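Local coordinates for protein nitroreductase FRM2 (Saccharomyces cerevisiae, PDB 4URP) that reduces the nitro compound 4-nitroquinoline N-oxide to its hydroxylamino derivative as an FMN-dependent nitroreductase, using NADH as reductant, at residues F97-P102 with P161-V166. Numbering follows the deposited sequence.
Sequences FTDLGP and PIAWTV. Unlike the reference sequence in segment 97-102: Leu100 (reference Glu).
Phe97 lies against Trp164 and Val166 where antiparallel strands 92-99 and 164-172 meet in the sheet of this nitroreductase-family chain. Its CB sits by Thr165 O and Trp164 CB. The first torsion (chi1 -60°) sets CG anti to the carbonyl carbon, close to Trp164 CB and CE3; the two side chains cross at about a right angle. Farther out, CD1 meets Trp164 O and, at 3.6 Å, Trp164 CB; CD2 and CE2 meet Trp164 CE3, and CE1 reaches Val166 CG2, also at 3.6 Å. Trp164 CE3 stands over one face of the Phe97 ring, offset toward its rim; the planes of the Phe97 ring and the Trp164 six-membered ring are inclined at 48°. An alanine in place of Phe97 would probably open a gap beside the Trp164 indole and leave Val166 CG2 without its aromatic neighbour. Between the strands, Thr98 N donates to Thr165 O (3.1 Å), while the return bond from Thr165 N to Thr98 O is weak. Thr98 OG1 hydrogen-bonds to Gln167 NE2. Farther on, Leu100 N gives a nearly straight bond to Ala163 O (3.2 Å), tying the start of helix 100-109 to the type I turn Pro161-Trp164. Asp99 N-caps that helix, its OD1 accepting from Gly101 N at 3.0 Å. Its OD2 forms a salt bridge with Arg54 and passes Trp164 NE1 at 3.7 Å, too far to count as a hydrogen bond. Apolar ring packing thus joins the strands at Phe97, whereas at the helix start Asp99 divides its carboxylate between backbone N-H and guanidinium, an arrangement likely to stabilise its negative charge.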
loop_
_atom_site.group_PDB
_atom_site.type_symbol
_atom_site.label_atom_id
_atom_site.label_comp_id
_atom_site.label_asym_id
_atom_site.label_seq_id
_atom_site.Cartn_x
_atom_site.Cartn_y
_atom_site.Cartn_z
ATOM N N PHE A 97 -6.293 -4.420 9.931
ATOM C CA PHE A 97 -7.166 -5.496 9.489
ATOM C C PHE A 97 -7.716 -5.228 8.097
ATOM O O PHE A 97 -7.470 -4.181 7.502
ATOM C CB PHE A 97 -8.359 -5.641 10.437
ATOM C CG PHE A 97 -7.989 -5.951 11.854
ATOM C CD1 PHE A 97 -7.790 -7.257 12.257
ATOM C CD2 PHE A 97 -7.868 -4.940 12.786
ATOM C CE1 PHE A 97 -7.467 -7.547 13.556
ATOM C CE2 PHE A 97 -7.543 -5.224 14.091
ATOM C CZ PHE A 97 -7.342 -6.532 14.478
ATOM N N THR A 98 -8.470 -6.197 7.592
ATOM C CA THR A 98 -9.289 -6.013 6.403
ATOM C C THR A 98 -10.610 -6.733 6.601
ATOM O O THR A 98 -10.645 -7.956 6.712
ATOM C CB THR A 98 -8.627 -6.574 5.138
ATOM O OG1 THR A 98 -7.773 -7.669 5.486
ATOM C CG2 THR A 98 -7.815 -5.497 4.437
ATOM N N ASP A 99 -11.695 -5.972 6.645
ATOM C CA ASP A 99 -13.021 -6.553 6.797
ATOM C C ASP A 99 -13.323 -7.465 5.617
ATOM O O ASP A 99 -13.562 -7.003 4.505
ATOM C CB ASP A 99 -14.078 -5.453 6.906
ATOM C CG ASP A 99 -15.350 -5.927 7.571
ATOM O OD1 ASP A 99 -15.619 -7.147 7.557
ATOM O OD2 ASP A 99 -16.085 -5.077 8.115
ATOM N N LEU A 100 -13.308 -8.768 5.874
ATOM C CA LEU A 100 -13.580 -9.765 4.846
ATOM C C LEU A 100 -15.054 -9.752 4.465
ATOM O O LEU A 100 -15.455 -10.371 3.483
ATOM C CB LEU A 100 -13.164 -11.156 5.336
ATOM C CG LEU A 100 -12.133 -11.899 4.480
ATOM C CD1 LEU A 100 -12.762 -12.445 3.206
ATOM C CD2 LEU A 100 -10.968 -10.979 4.151
ATOM N N GLY A 101 -15.851 -9.040 5.255
ATOM C CA GLY A 101 -17.276 -8.901 5.014
ATOM C C GLY A 101 -17.637 -8.368 3.639
ATOM O O GLY A 101 -18.250 -9.080 2.845
ATOM N N PRO A 102 -17.267 -7.110 3.349
ATOM C CA PRO A 102 -17.561 -6.515 2.042
ATOM C C PRO A 102 -16.936 -7.307 0.896
ATOM O O PRO A 102 -17.587 -7.535 -0.119
ATOM C CB PRO A 102 -16.916 -5.129 2.141
ATOM C CG PRO A 102 -16.898 -4.830 3.578
ATOM C CD PRO A 102 -16.657 -6.133 4.268
ATOM N N PRO A 161 -14.509 -8.253 15.795
ATOM C CA PRO A 161 -15.230 -8.902 14.699
ATOM C C PRO A 161 -14.370 -10.008 14.111
ATOM O O PRO A 161 -13.257 -9.749 13.660
ATOM C CB PRO A 161 -15.407 -7.768 13.691
ATOM C CG PRO A 161 -15.356 -6.535 14.509
ATOM C CD PRO A 161 -14.347 -6.811 15.565
ATOM N N ILE A 162 -14.884 -11.232 14.125
ATOM C CA ILE A 162 -14.118 -12.398 13.691
ATOM C C ILE A 162 -13.821 -12.349 12.194
ATOM O O ILE A 162 -13.020 -13.127 11.682
ATOM C CB ILE A 162 -14.854 -13.717 14.020
ATOM C CG1 ILE A 162 -15.740 -13.546 15.255
ATOM C CG2 ILE A 162 -13.862 -14.854 14.217
ATOM C CD1 ILE A 162 -17.205 -13.307 14.936
ATOM N N ALA A 163 -14.471 -11.422 11.497
ATOM C CA ALA A 163 -14.277 -11.261 10.062
ATOM C C ALA A 163 -13.059 -10.394 9.756
ATOM O O ALA A 163 -12.627 -10.299 8.609
ATOM C CB ALA A 163 -15.522 -10.666 9.428
ATOM N N TRP A 164 -12.505 -9.765 10.786
ATOM C CA TRP A 164 -11.356 -8.882 10.612
ATOM C C TRP A 164 -10.051 -9.656 10.468
ATOM O O TRP A 164 -9.437 -10.048 11.456
ATOM C CB TRP A 164 -11.256 -7.884 11.770
ATOM C CG TRP A 164 -12.313 -6.835 11.739
ATOM C CD1 TRP A 164 -13.453 -6.846 10.998
ATOM C CD2 TRP A 164 -12.320 -5.609 12.471
ATOM N NE1 TRP A 164 -14.179 -5.705 11.230
ATOM C CE2 TRP A 164 -13.502 -4.928 12.130
ATOM C CE3 TRP A 164 -11.439 -5.024 13.383
ATOM C CZ2 TRP A 164 -13.827 -3.691 12.670
ATOM C CZ3 TRP A 164 -11.763 -3.799 13.915
ATOM C CH2 TRP A 164 -12.948 -3.144 13.559
ATOM N N THR A 165 -9.639 -9.871 9.225
ATOM C CA THR A 165 -8.410 -10.591 8.924
ATOM C C THR A 165 -7.176 -9.787 9.310
ATOM O O THR A 165 -6.999 -8.662 8.863
ATOM C CB THR A 165 -8.333 -10.924 7.426
ATOM O OG1 THR A 165 -9.352 -11.877 7.098
ATOM C CG2 THR A 165 -6.977 -11.507 7.073
ATOM N N VAL A 166 -6.329 -10.370 10.148
ATOM C CA VAL A 166 -5.120 -9.694 10.606
ATOM C C VAL A 166 -4.073 -9.587 9.503
ATOM O O VAL A 166 -3.701 -10.583 8.885
ATOM C CB VAL A 166 -4.497 -10.421 11.811
ATOM C CG1 VAL A 166 -3.230 -9.726 12.241
ATOM C CG2 VAL A 166 -5.487 -10.489 12.954
#